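Ufm1-specific protease (Caenorhabditis elegans, PDB 5EJJ) cleaves the peptide bond at the C-terminal glycine of the ubiquitin-like modifier Ufm1 as a thiol protease and supports odorant receptor localization to olfactory cilia. Local coordinates at residues L79-Q84 against L97-L102; I173-P178 against D255-S260; G284-T289 against T308-N313; G494-A499 against H550-V555. All coordinates share one frame; numbering follows the deposited sequence.

Interaction 1. Residues L79-Q84 against L97-L102; sequences LNIDGQ and LTSRML
The carboxylate of Asp82 is the flat group of this contact, and it presents both oxygens to the first residue of the helix that starts at Ser99. Ser99 OG reaches Asp82 OD2 nearly along the C-O axis at 2.8 Å, while Ser99 N makes weak, divided bonds to both carboxylate oxygens. Thr98 lies on the OD1 side, its CA 3.2 Å from Asp82 OD1. With CG anti to its carbonyl carbon (chi1 -73°), Asp82 reaches across to this helix start, whose dipole would probably favour the ionised acid. Thr98 is the N-cap, and its OG1 accepts from Met101 N at 2.8 Å. Behind the carboxylate, the end of strand 74-81 pairs in parallel with the end of strand 94-97 at the edge of the four-stranded mixed sheet in the N-terminal MPN region. Leu97 N donates to Asn80 O at 2.9 Å, in the carbonyl plane, and Leu97 O takes Asp82 N almost straight (176°), with the donor above the carbonyl plane. A type I' turn from Ile81 to Gln84 then carries the chain off. Ile81 and Leu97 share one face of the sheet, Ile81 CG1 on Leu97 CB at 3.9 Å. Ile81 CD1 also meets Leu102 CD2 at 3.6 Å, and Leu79 CD1 touches Leu97 CD1 at 3.8 Å. Tyr15 of helix 8-19 and Phe51 of strand 45-53 also pack on Ile81.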
loop_
_atom_site.group_PDB
_atom_site.type_symbol
_atom_site.label_atom_id
_atom_site.label_comp_id
_atom_site.label_asym_id
_atom_site.label_seq_id
_atom_site.Cartn_x
_atom_site.Cartn_y
_atom_site.Cartn_z
ATOM N N LEU A 79 13.629 2.590 -21.847
ATOM C CA LEU A 79 12.613 2.911 -22.823
ATOM C C LEU A 79 12.954 4.178 -23.575
ATOM O O LEU A 79 13.596 5.075 -23.034
ATOM C CB LEU A 79 11.226 2.990 -22.160
ATOM C CG LEU A 79 10.973 4.126 -21.160
ATOM C CD1 LEU A 79 10.365 5.338 -21.837
ATOM C CD2 LEU A 79 10.086 3.657 -20.028
ATOM N N ASN A 80 12.517 4.218 -24.832
ATOM C CA ASN A 80 12.699 5.367 -25.701
ATOM C C ASN A 80 11.369 5.866 -26.231
ATOM O O ASN A 80 10.678 5.146 -26.946
ATOM C CB ASN A 80 13.570 4.987 -26.884
ATOM C CG ASN A 80 14.184 6.186 -27.538
ATOM O OD1 ASN A 80 13.832 7.324 -27.207
ATOM N ND2 ASN A 80 15.116 5.951 -28.467
ATOM N N ILE A 81 11.009 7.096 -25.890
ATOM C CA ILE A 81 9.752 7.668 -26.359
ATOM C C ILE A 81 9.921 8.593 -27.572
ATOM O O ILE A 81 10.610 9.618 -27.495
ATOM C CB ILE A 81 9.065 8.467 -25.262
ATOM C CG1 ILE A 81 8.752 7.585 -24.063
ATOM C CG2 ILE A 81 7.788 9.087 -25.789
ATOM C CD1 ILE A 81 7.967 8.336 -22.997
ATOM N N ASP A 82 9.275 8.226 -28.678
ATOM C CA ASP A 82 9.291 9.012 -29.910
ATOM C C ASP A 82 10.692 9.115 -30.497
ATOM O O ASP A 82 11.004 10.059 -31.207
ATOM C CB ASP A 82 8.705 10.409 -29.677
ATOM C CG ASP A 82 7.194 10.392 -29.512
ATOM O OD1 ASP A 82 6.517 9.689 -30.305
ATOM O OD2 ASP A 82 6.681 11.091 -28.601
ATOM N N GLY A 83 11.540 8.145 -30.184
ATOM C CA GLY A 83 12.902 8.140 -30.679
ATOM C C GLY A 83 13.762 9.311 -30.220
ATOM O O GLY A 83 14.926 9.426 -30.611
ATOM N N GLN A 84 13.212 10.185 -29.385
ATOM C CA GLN A 84 13.962 11.368 -28.989
ATOM C C GLN A 84 14.015 11.575 -27.471
ATOM O O GLN A 84 13.676 12.646 -26.951
ATOM C CB GLN A 84 13.441 12.620 -29.719
ATOM C CG GLN A 84 11.924 12.770 -29.724
ATOM C CD GLN A 84 11.470 14.190 -30.041
ATOM O OE1 GLN A 84 11.870 15.147 -29.370
ATOM N NE2 GLN A 84 10.630 14.332 -31.069
ATOM N N LEU A 97 8.413 3.543 -27.748
ATOM C CA LEU A 97 7.166 4.166 -27.339
ATOM C C LEU A 97 6.910 5.450 -28.106
ATOM O O LEU A 97 7.846 6.084 -28.595
ATOM C CB LEU A 97 7.205 4.492 -25.848
ATOM C CG LEU A 97 7.342 3.371 -24.828
ATOM C CD1 LEU A 97 7.184 3.957 -23.428
ATOM C CD2 LEU A 97 6.330 2.276 -25.086
ATOM N N THR A 98 5.641 5.832 -28.201
ATOM C CA THR A 98 5.262 7.090 -28.821
ATOM C C THR A 98 4.349 7.821 -27.852
ATOM O O THR A 98 3.733 7.188 -26.982
ATOM C CB THR A 98 4.488 6.861 -30.116
ATOM O OG1 THR A 98 3.127 6.530 -29.804
ATOM C CG2 THR A 98 5.115 5.730 -30.925
ATOM N N SER A 99 4.250 9.142 -27.998
ATOM C CA SER A 99 3.394 9.929 -27.111
ATOM C C SER A 99 1.927 9.722 -27.468
ATOM O O SER A 99 1.034 9.907 -26.628
ATOM C CB SER A 99 3.762 11.407 -27.176
ATOM O OG SER A 99 4.970 11.672 -26.473
ATOM N N ARG A 100 1.691 9.340 -28.726
ATOM C CA ARG A 100 0.359 8.997 -29.204
ATOM C C ARG A 100 -0.091 7.808 -28.375
ATOM O O ARG A 100 -1.084 7.876 -27.643
ATOM C CB ARG A 100 0.406 8.606 -30.696
ATOM C CG ARG A 100 -0.852 8.942 -31.519
ATOM C CD ARG A 100 -1.343 7.761 -32.382
ATOM N NE ARG A 100 -0.308 7.194 -33.263
ATOM C CZ ARG A 100 -0.506 6.213 -34.160
ATOM N NH1 ARG A 100 -1.713 5.674 -34.327
ATOM N NH2 ARG A 100 0.508 5.765 -34.906
ATOM N N MET A 101 0.685 6.732 -28.493
ATOM C CA MET A 101 0.433 5.459 -27.834
ATOM C C MET A 101 0.162 5.637 -26.351
ATOM O O MET A 101 -0.816 5.110 -25.807
ATOM C CB MET A 101 1.655 4.573 -28.031
ATOM C CG MET A 101 1.683 3.301 -27.229
ATOM S SD MET A 101 3.394 2.776 -27.040
ATOM C CE MET A 101 3.915 2.615 -28.745
ATOM N N LEU A 102 1.034 6.406 -25.710
ATOM C CA LEU A 102 0.955 6.641 -24.280
ATOM C C LEU A 102 -0.317 7.373 -23.863
ATOM O O LEU A 102 -1.028 6.941 -22.953
ATOM C CB LEU A 102 2.188 7.417 -23.811
ATOM C CG LEU A 102 3.332 6.629 -23.155
ATOM C CD1 LEU A 102 3.115 5.121 -23.261
ATOM C CD2 LEU A 102 4.681 7.016 -23.741
#

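Interaction 2. Residues I173-P178 against D255-S260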
loop_
_atom_site.group_PDB
_atom_site.type_symbol
_atom_site.label_atom_id
_atom_site.label_comp_id
_atom_site.label_asym_id
_atom_site.label_seq_id
_atom_site.Cartn_x
_atom_site.Cartn_y
_atom_site.Cartn_z
ATOM N N ILE A 173 16.524 -19.612 7.812
ATOM C CA ILE A 173 17.213 -19.205 6.590
ATOM C C ILE A 173 18.646 -18.790 6.915
ATOM O O ILE A 173 18.893 -17.994 7.827
ATOM C CB ILE A 173 16.470 -18.078 5.846
ATOM C CG1 ILE A 173 15.024 -18.484 5.592
ATOM C CG2 ILE A 173 17.154 -17.765 4.504
ATOM C CD1 ILE A 173 14.127 -17.306 5.428
ATOM N N ARG A 174 19.582 -19.336 6.152
ATOM C CA ARG A 174 20.990 -19.263 6.491
ATOM C C ARG A 174 21.694 -19.684 5.235
ATOM O O ARG A 174 21.099 -20.358 4.415
ATOM C CB ARG A 174 21.287 -20.267 7.591
ATOM C CG ARG A 174 22.495 -19.964 8.494
ATOM C CD ARG A 174 22.900 -21.206 9.314
ATOM N NE ARG A 174 22.930 -22.366 8.414
ATOM C CZ ARG A 174 21.982 -23.304 8.334
ATOM N NH1 ARG A 174 20.907 -23.265 9.128
ATOM N NH2 ARG A 174 22.123 -24.292 7.454
ATOM N N GLU A 175 22.941 -19.264 5.061
ATOM C CA GLU A 175 23.736 -19.680 3.909
ATOM C C GLU A 175 23.904 -21.198 3.973
ATOM O O GLU A 175 23.749 -21.796 5.037
ATOM C CB GLU A 175 25.085 -18.964 3.898
ATOM C CG GLU A 175 25.903 -19.138 2.637
ATOM C CD GLU A 175 27.385 -18.823 2.859
ATOM O OE1 GLU A 175 27.815 -18.707 4.039
ATOM O OE2 GLU A 175 28.122 -18.692 1.852
ATOM N N GLN A 176 24.190 -21.813 2.830
ATOM C CA GLN A 176 24.097 -23.264 2.651
ATOM C C GLN A 176 24.758 -23.622 1.335
ATOM O O GLN A 176 24.622 -22.885 0.351
ATOM C CB GLN A 176 22.632 -23.700 2.535
ATOM C CG GLN A 176 21.945 -24.201 3.805
ATOM C CD GLN A 176 20.464 -24.515 3.563
ATOM O OE1 GLN A 176 19.876 -24.078 2.558
ATOM N NE2 GLN A 176 19.859 -25.282 4.478
ATOM N N LYS A 177 25.459 -24.753 1.301
ATOM C CA LYS A 177 25.949 -25.291 0.032
ATOM C C LYS A 177 24.709 -25.689 -0.776
ATOM O O LYS A 177 23.715 -26.146 -0.189
ATOM C CB LYS A 177 26.849 -26.513 0.261
ATOM C CG LYS A 177 27.830 -26.404 1.438
ATOM C CD LYS A 177 28.001 -27.763 2.135
ATOM C CE LYS A 177 29.005 -27.721 3.291
ATOM N NZ LYS A 177 29.016 -29.003 4.075
ATOM N N PRO A 178 24.747 -25.493 -2.112
ATOM C CA PRO A 178 23.612 -25.812 -2.995
ATOM C C PRO A 178 22.971 -27.177 -2.707
ATOM O O PRO A 178 21.747 -27.258 -2.602
ATOM C CB PRO A 178 24.241 -25.774 -4.392
ATOM C CG PRO A 178 25.281 -24.722 -4.268
ATOM C CD PRO A 178 25.852 -24.861 -2.861
ATOM N N ASP A 255 17.041 -20.342 -2.425
ATOM C CA ASP A 255 16.446 -19.190 -3.095
ATOM C C ASP A 255 16.043 -18.144 -2.063
ATOM O O ASP A 255 16.235 -16.948 -2.287
ATOM C CB ASP A 255 15.206 -19.609 -3.895
ATOM C CG ASP A 255 15.541 -20.369 -5.188
ATOM O OD1 ASP A 255 16.462 -19.937 -5.935
ATOM O OD2 ASP A 255 14.851 -21.393 -5.458
ATOM N N LEU A 256 15.485 -18.594 -0.936
ATOM C CA LEU A 256 15.089 -17.683 0.133
ATOM C C LEU A 256 16.286 -16.931 0.670
ATOM O O LEU A 256 16.171 -15.789 1.072
ATOM C CB LEU A 256 14.448 -18.427 1.301
ATOM C CG LEU A 256 12.999 -18.905 1.274
ATOM C CD1 LEU A 256 11.989 -17.788 1.036
ATOM C CD2 LEU A 256 12.864 -19.965 0.242
ATOM N N TYR A 257 17.439 -17.583 0.710
ATOM C CA TYR A 257 18.610 -16.974 1.327
ATOM C C TYR A 257 19.191 -15.884 0.436
ATOM O O TYR A 257 19.467 -14.775 0.913
ATOM C CB TYR A 257 19.659 -18.025 1.692
ATOM C CG TYR A 257 21.061 -17.470 1.805
ATOM C CD1 TYR A 257 21.489 -16.845 2.977
ATOM C CD2 TYR A 257 21.961 -17.574 0.743
ATOM C CE1 TYR A 257 22.768 -16.333 3.081
ATOM C CE2 TYR A 257 23.230 -17.057 0.832
ATOM C CZ TYR A 257 23.631 -16.441 2.004
ATOM O OH TYR A 257 24.900 -15.930 2.102
ATOM N N LYS A 258 19.352 -16.177 -0.854
ATOM C CA LYS A 258 19.828 -15.151 -1.767
ATOM C C LYS A 258 18.920 -13.916 -1.755
ATOM O O LYS A 258 19.407 -12.803 -1.915
ATOM C CB LYS A 258 20.023 -15.681 -3.185
ATOM C CG LYS A 258 20.666 -17.052 -3.243
ATOM C CD LYS A 258 21.581 -17.227 -4.463
ATOM C CE LYS A 258 22.948 -16.538 -4.246
ATOM N NZ LYS A 258 24.089 -17.194 -4.989
ATOM N N ARG A 259 17.619 -14.089 -1.530
ATOM C CA ARG A 259 16.719 -12.933 -1.514
ATOM C C ARG A 259 16.852 -12.067 -0.274
ATOM O O ARG A 259 16.932 -10.842 -0.372
ATOM C CB ARG A 259 15.266 -13.340 -1.726
ATOM C CG ARG A 259 14.856 -13.204 -3.179
ATOM C CD ARG A 259 13.369 -12.981 -3.348
ATOM N NE ARG A 259 12.614 -14.209 -3.141
ATOM C CZ ARG A 259 12.601 -15.225 -3.989
ATOM N NH1 ARG A 259 13.316 -15.176 -5.109
ATOM N NH2 ARG A 259 11.879 -16.292 -3.705
ATOM N N SER A 260 16.883 -12.713 0.888
ATOM C CA SER A 260 17.019 -12.040 2.179
ATOM C C SER A 260 18.253 -11.155 2.175
ATOM O O SER A 260 18.267 -10.062 2.726
ATOM C CB SER A 260 17.237 -13.087 3.247
ATOM O OG SER A 260 18.542 -13.622 3.061
#
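Glu175 lays its backbone, not its charge, on Tyr257: its CA sits over the centre of the phenol ring, 3.6 Å from the centroid and 14° off the normal, a CH-pi contact. From there the extended Glu175 side chain runs alongside the ring in the same direction, with CG 3.4 Å from Tyr257 OH. Closer to the helix backbone, Ile173 crosses obliquely and its CG2 branch rests on Tyr257 CA at 3.6 Å. The same methyl reaches Leu256 CB at 4.2 Å, so one branch of the isoleucine bridges two successive helix residues. Tyr257 CG stands anti to the backbone N (chi1 157°), which swings the ring out against Arg174 and Glu175, and its hydroxyl is hydrogen-bonded to Phe160 O. An alanine here would remove the ring against Glu175 and the bond to Phe160 O, and would probably loosen the chain after strand 171-173. Farther out, Gln176 OE1 is tied to Ser253 OG just ahead of the segment 255-260, and Phe245 of strand 235-247 packs on both Ile173 and Ser260. The arrangement is that of a helix layered on a beta sheet: helix 253-280 packs against edge strand 171-173 and the loop that leaves it.

Interaction 3. Residues G284-T289 against T308-N313; sequences GVTTTT and TKWTDN
Two threonine hydroxyls meet tip to tip, Thr289 OG1 and Thr308 OG1 at 2.7 Å, in a hydrogen bond that either could donate; the two side chains cross at about a right angle. Thr308 OG1 also holds a water at 2.8 Å, and that water makes a weak bond to Thr287 O, so the hydroxyl links the two segments twice, once directly and once through solvent. At the other end of the contact, Trp310 NE1 gives a weak, bent bond to Thr286 OG1 (2.9 Å, 122°), the oxygen lying at the indole edge near the ring plane. Thr286 has OG1 beside its backbone N and CG2 anti to it, so the hydroxyl serves the tryptophan while the methyl packs on Lys309 CB at 3.5 Å. The methyl of Thr287 lies against Lys309 CG at 3.4 Å, alongside a lysine that bends at chi2 (-60°) before running on extended. The indole itself carries a cation-pi contact with Arg283 and an edge-to-face one with Tyr318. Thr311 N-caps helix 312-325 through Glu314 N, and Thr289 is backbone-bonded to Leu306, so the contact lies where strands 289-293 and 302-306 begin and end, beside the foot of that helix.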
loop_
_atom_site.group_PDB
_atom_site.type_symbol
_atom_site.label_atom_id
_atom_site.label_comp_id
_atom_site.label_asym_id
_atom_site.label_seq_id
_atom_site.Cartn_x
_atom_site.Cartn_y
_atom_site.Cartn_z
ATOM N N GLY A 284 22.383 17.945 7.832
ATOM C CA GLY A 284 23.143 17.216 8.826
ATOM C C GLY A 284 23.057 15.721 8.612
ATOM O O GLY A 284 22.540 15.274 7.582
ATOM N N VAL A 285 23.576 14.949 9.570
ATOM C CA VAL A 285 23.386 13.510 9.562
ATOM C C VAL A 285 22.119 13.156 10.317
ATOM O O VAL A 285 22.020 13.314 11.523
ATOM C CB VAL A 285 24.561 12.763 10.151
ATOM C CG1 VAL A 285 24.218 11.300 10.285
ATOM C CG2 VAL A 285 25.769 12.925 9.259
ATOM N N THR A 286 21.158 12.665 9.561
ATOM C CA THR A 286 19.816 12.391 10.017
ATOM C C THR A 286 19.666 10.910 10.301
ATOM O O THR A 286 20.254 10.065 9.627
ATOM C CB THR A 286 18.841 12.729 8.864
ATOM O OG1 THR A 286 19.066 14.086 8.435
ATOM C CG2 THR A 286 17.349 12.493 9.251
ATOM N N THR A 287 18.861 10.576 11.289
ATOM C CA THR A 287 18.534 9.186 11.459
ATOM C C THR A 287 17.280 8.864 10.617
ATOM O O THR A 287 16.485 9.759 10.335
ATOM C CB THR A 287 18.376 8.864 12.932
ATOM O OG1 THR A 287 18.155 7.459 13.075
ATOM C CG2 THR A 287 17.230 9.629 13.510
ATOM N N THR A 288 17.113 7.612 10.183
ATOM C CA THR A 288 15.974 7.251 9.318
ATOM C C THR A 288 14.934 6.328 9.960
ATOM O O THR A 288 15.205 5.690 10.975
ATOM C CB THR A 288 16.443 6.595 7.985
ATOM O OG1 THR A 288 17.103 5.349 8.252
ATOM C CG2 THR A 288 17.378 7.524 7.225
ATOM N N THR A 289 13.744 6.275 9.360
ATOM C CA THR A 289 12.689 5.313 9.741
ATOM C C THR A 289 12.433 4.363 8.590
ATOM O O THR A 289 12.265 4.794 7.441
ATOM C CB THR A 289 11.292 5.965 10.001
ATOM O OG1 THR A 289 11.355 6.930 11.060
ATOM C CG2 THR A 289 10.289 4.897 10.366
ATOM N N THR A 308 13.194 11.080 8.746
ATOM C CA THR A 308 12.173 11.605 9.651
ATOM C C THR A 308 12.659 12.636 10.688
ATOM O O THR A 308 11.865 13.116 11.516
ATOM C CB THR A 308 11.453 10.471 10.388
ATOM O OG1 THR A 308 12.399 9.441 10.735
ATOM C CG2 THR A 308 10.337 9.910 9.522
ATOM N N LYS A 309 13.947 12.969 10.654
ATOM C CA LYS A 309 14.450 14.033 11.510
ATOM C C LYS A 309 14.634 15.328 10.737
ATOM O O LYS A 309 15.074 16.316 11.299
ATOM C CB LYS A 309 15.749 13.628 12.199
ATOM C CG LYS A 309 15.557 12.636 13.352
ATOM C CD LYS A 309 14.654 13.185 14.455
ATOM C CE LYS A 309 14.443 12.168 15.579
ATOM N NZ LYS A 309 13.631 12.732 16.707
ATOM N N TRP A 310 14.294 15.324 9.450
ATOM C CA TRP A 310 14.200 16.564 8.675
ATOM C C TRP A 310 13.001 17.413 9.154
ATOM O O TRP A 310 12.168 16.963 9.963
ATOM C CB TRP A 310 14.061 16.258 7.174
ATOM C CG TRP A 310 15.301 15.686 6.501
ATOM C CD1 TRP A 310 16.500 15.408 7.087
ATOM C CD2 TRP A 310 15.448 15.334 5.117
ATOM N NE1 TRP A 310 17.385 14.909 6.157
ATOM C CE2 TRP A 310 16.758 14.850 4.942
ATOM C CE3 TRP A 310 14.595 15.371 4.010
ATOM C CZ2 TRP A 310 17.232 14.412 3.712
ATOM C CZ3 TRP A 310 15.075 14.941 2.790
ATOM C CH2 TRP A 310 16.376 14.471 2.651
ATOM N N THR A 311 12.908 18.646 8.659
ATOM C CA THR A 311 11.747 19.485 8.978
ATOM C C THR A 311 10.511 18.921 8.288
ATOM O O THR A 311 10.627 18.329 7.210
ATOM C CB THR A 311 11.924 20.937 8.489
ATOM O OG1 THR A 311 11.672 21.007 7.079
ATOM C CG2 THR A 311 13.324 21.445 8.784
ATOM N N ASP A 312 9.338 19.122 8.892
ATOM C CA ASP A 312 8.070 18.709 8.274
ATOM C C ASP A 312 7.997 19.131 6.811
ATOM O O ASP A 312 7.500 18.390 5.959
ATOM C CB ASP A 312 6.860 19.272 9.026
ATOM C CG ASP A 312 6.633 18.587 10.358
ATOM O OD1 ASP A 312 7.237 19.017 11.369
ATOM O OD2 ASP A 312 5.855 17.610 10.394
ATOM N N ASN A 313 8.514 20.312 6.514
ATOM C CA ASN A 313 8.463 20.782 5.154
ATOM C C ASN A 313 9.440 20.032 4.277
ATOM O O ASN A 313 9.139 19.690 3.127
ATOM C CB ASN A 313 8.750 22.273 5.078
ATOM C CG ASN A 313 8.286 22.866 3.770
ATOM O OD1 ASN A 313 7.079 22.945 3.523
ATOM N ND2 ASN A 313 9.232 23.261 2.910
HETATM O O HOH W 1 14.301 8.745 12.739
#

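Interaction 4. Residues G494-A499 against H550-V555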
loop_
_atom_site.group_PDB
_atom_site.type_symbol
_atom_site.label_atom_id
_atom_site.label_comp_id
_atom_site.label_asym_id
_atom_site.label_seq_id
_atom_site.Cartn_x
_atom_site.Cartn_y
_atom_site.Cartn_z
ATOM N N GLY A 494 -27.520 6.436 7.582
ATOM C CA GLY A 494 -28.335 6.651 8.765
ATOM C C GLY A 494 -29.678 5.979 8.602
ATOM O O GLY A 494 -30.639 6.582 8.110
ATOM N N GLY A 495 -29.729 4.711 9.010
ATOM C CA GLY A 495 -30.946 3.920 8.962
ATOM C C GLY A 495 -31.910 4.493 9.956
ATOM O O GLY A 495 -31.587 5.491 10.603
ATOM N N ASN A 496 -33.083 3.903 10.129
ATOM C CA ASN A 496 -33.944 4.554 11.108
ATOM C C ASN A 496 -33.640 4.262 12.579
ATOM O O ASN A 496 -33.362 5.190 13.353
ATOM C CB ASN A 496 -35.417 4.544 10.716
ATOM C CG ASN A 496 -35.725 5.632 9.692
ATOM O OD1 ASN A 496 -36.518 6.551 9.928
ATOM N ND2 ASN A 496 -35.059 5.542 8.545
ATOM N N MET A 497 -33.628 2.997 12.965
ATOM C CA MET A 497 -33.164 2.705 14.310
ATOM C C MET A 497 -31.682 2.335 14.298
ATOM O O MET A 497 -31.030 2.296 15.344
ATOM C CB MET A 497 -34.022 1.620 14.970
ATOM C CG MET A 497 -35.426 2.107 15.406
ATOM S SD MET A 497 -35.495 3.600 16.448
ATOM C CE MET A 497 -37.240 3.667 16.796
ATOM N N LEU A 498 -31.153 2.107 13.097
ATOM C CA LEU A 498 -29.835 1.495 12.923
ATOM C C LEU A 498 -28.855 2.305 12.074
ATOM O O LEU A 498 -29.245 3.201 11.334
ATOM C CB LEU A 498 -30.002 0.096 12.329
ATOM C CG LEU A 498 -30.676 -0.874 13.298
ATOM C CD1 LEU A 498 -30.935 -2.227 12.648
ATOM C CD2 LEU A 498 -29.819 -1.011 14.563
ATOM N N ALA A 499 -27.572 1.978 12.197
ATOM C CA ALA A 499 -26.525 2.630 11.412
ATOM C C ALA A 499 -25.648 1.585 10.737
ATOM O O ALA A 499 -25.221 0.622 11.380
ATOM C CB ALA A 499 -25.675 3.542 12.296
ATOM N N HIS A 550 -39.537 3.875 6.156
ATOM C CA HIS A 550 -38.755 4.869 6.891
ATOM C C HIS A 550 -37.881 5.779 6.030
ATOM O O HIS A 550 -37.726 5.550 4.835
ATOM C CB HIS A 550 -37.860 4.150 7.878
ATOM C CG HIS A 550 -38.606 3.433 8.953
ATOM N ND1 HIS A 550 -38.857 2.079 8.905
ATOM C CD2 HIS A 550 -39.150 3.881 10.108
ATOM C CE1 HIS A 550 -39.528 1.723 9.986
ATOM N NE2 HIS A 550 -39.718 2.797 10.731
ATOM N N PHE A 551 -37.301 6.806 6.654
ATOM C CA PHE A 551 -36.460 7.770 5.938
ATOM C C PHE A 551 -34.994 7.587 6.304
ATOM O O PHE A 551 -34.678 7.313 7.453
ATOM C CB PHE A 551 -36.931 9.216 6.174
ATOM C CG PHE A 551 -36.404 9.845 7.429
ATOM C CD1 PHE A 551 -37.124 9.784 8.604
ATOM C CD2 PHE A 551 -35.191 10.532 7.426
ATOM C CE1 PHE A 551 -36.630 10.381 9.763
ATOM C CE2 PHE A 551 -34.686 11.110 8.581
ATOM C CZ PHE A 551 -35.407 11.051 9.745
ATOM N N TYR A 552 -34.098 7.729 5.331
ATOM C CA TYR A 552 -32.680 7.439 5.560
ATOM C C TYR A 552 -31.782 8.654 5.318
ATOM O O TYR A 552 -31.969 9.378 4.338
ATOM C CB TYR A 552 -32.232 6.287 4.666
ATOM C CG TYR A 552 -32.613 4.905 5.157
ATOM C CD1 TYR A 552 -31.672 4.077 5.735
ATOM C CD2 TYR A 552 -33.900 4.413 5.009
ATOM C CE1 TYR A 552 -31.996 2.800 6.168
ATOM C CE2 TYR A 552 -34.231 3.132 5.447
ATOM C CZ TYR A 552 -33.269 2.339 6.033
ATOM O OH TYR A 552 -33.555 1.070 6.482
ATOM N N ASN A 553 -30.820 8.881 6.215
ATOM C CA ASN A 553 -29.786 9.902 6.004
ATOM C C ASN A 553 -28.398 9.295 5.671
ATOM O O ASN A 553 -28.061 8.191 6.110
ATOM C CB ASN A 553 -29.729 10.897 7.180
ATOM C CG ASN A 553 -30.700 12.084 7.009
ATOM O OD1 ASN A 553 -31.416 12.167 6.011
ATOM N ND2 ASN A 553 -30.724 12.994 7.986
ATOM N N MET A 554 -27.614 10.005 4.864
ATOM C CA MET A 554 -26.321 9.503 4.389
ATOM C C MET A 554 -25.228 10.570 4.522
ATOM O O MET A 554 -25.366 11.702 4.016
ATOM C CB MET A 554 -26.436 9.056 2.927
ATOM C CG MET A 554 -26.206 7.572 2.694
ATOM S SD MET A 554 -26.872 6.956 1.115
ATOM C CE MET A 554 -28.579 7.481 1.234
ATOM N N VAL A 555 -24.145 10.219 5.212
ATOM C CA VAL A 555 -23.005 11.131 5.325
ATOM C C VAL A 555 -21.832 10.628 4.478
ATOM O O VAL A 555 -21.484 9.440 4.509
ATOM C CB VAL A 555 -22.612 11.439 6.804
ATOM C CG1 VAL A 555 -22.663 10.196 7.656
ATOM C CG2 VAL A 555 -21.238 12.081 6.879
#
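Gly494 O is gripped twice by the neighbouring strand: Asn553 N donates to it on a lone pair at 3.0 Å (153° at the hydrogen), and Tyr552 CA comes to 3.4 Å in a CA-H...O contact. The return bond, Gly494 N to Asn553 O, completes an antiparallel hydrogen-bonded pair. A CB on Gly494 would run into Asn553 O, and one on Gly495 into Leu498 O, so glycine fits both positions. The pair joins strand 491-494 to strand 552-557 in the antiparallel sheet of the C78 peptidase region, which belongs to the papain-like clan CA. The 494-499 loop turns the chain back into strand 499-507, and Gly495 lies about 8 Å from the side chain of Cys396, the inferred nucleophile. Past the pairing, Asn496 points toward segment 550-555 and carries its amide to Phe551. There Phe551 N gives Asn496 OD1 a weak bond at 3.4 Å, and Asn496 ND2 stands 3.9 Å above one face of the Tyr552 ring, offset toward the rim. Tyr552 CG is anti to its carbonyl carbon (chi1 -79°), and its OH is fixed by Ser547 N. An alanine here would remove the ring beside the Asn496 amide and the acceptor of Ser547 N, and would probably leave the 494-499 loop and the chain before Tyr552 less firmly held. Ser547 OG also holds His550 ND1.

In the fold
All four contacts lie well apart, without touching, and follow one another along the chain. Interactions 1 and 4 are partly buried meetings of paired strands, parallel in the N-terminal MPN region and antiparallel in the protease region; both are built on backbone bonds, to which interaction 1 adds a carboxylate bound at a helix start and interaction 4 one weak amide bond. Interaction 2 is the most buried, and between its segments it relies on aliphatic and CH-pi packing. Interaction 3 is threonine-rich and water-bridged. Helix 253-280 relates these two: its start carries interaction 2, and its exit leads into the loop of interaction 3. Interaction 4 alone lies near the active site.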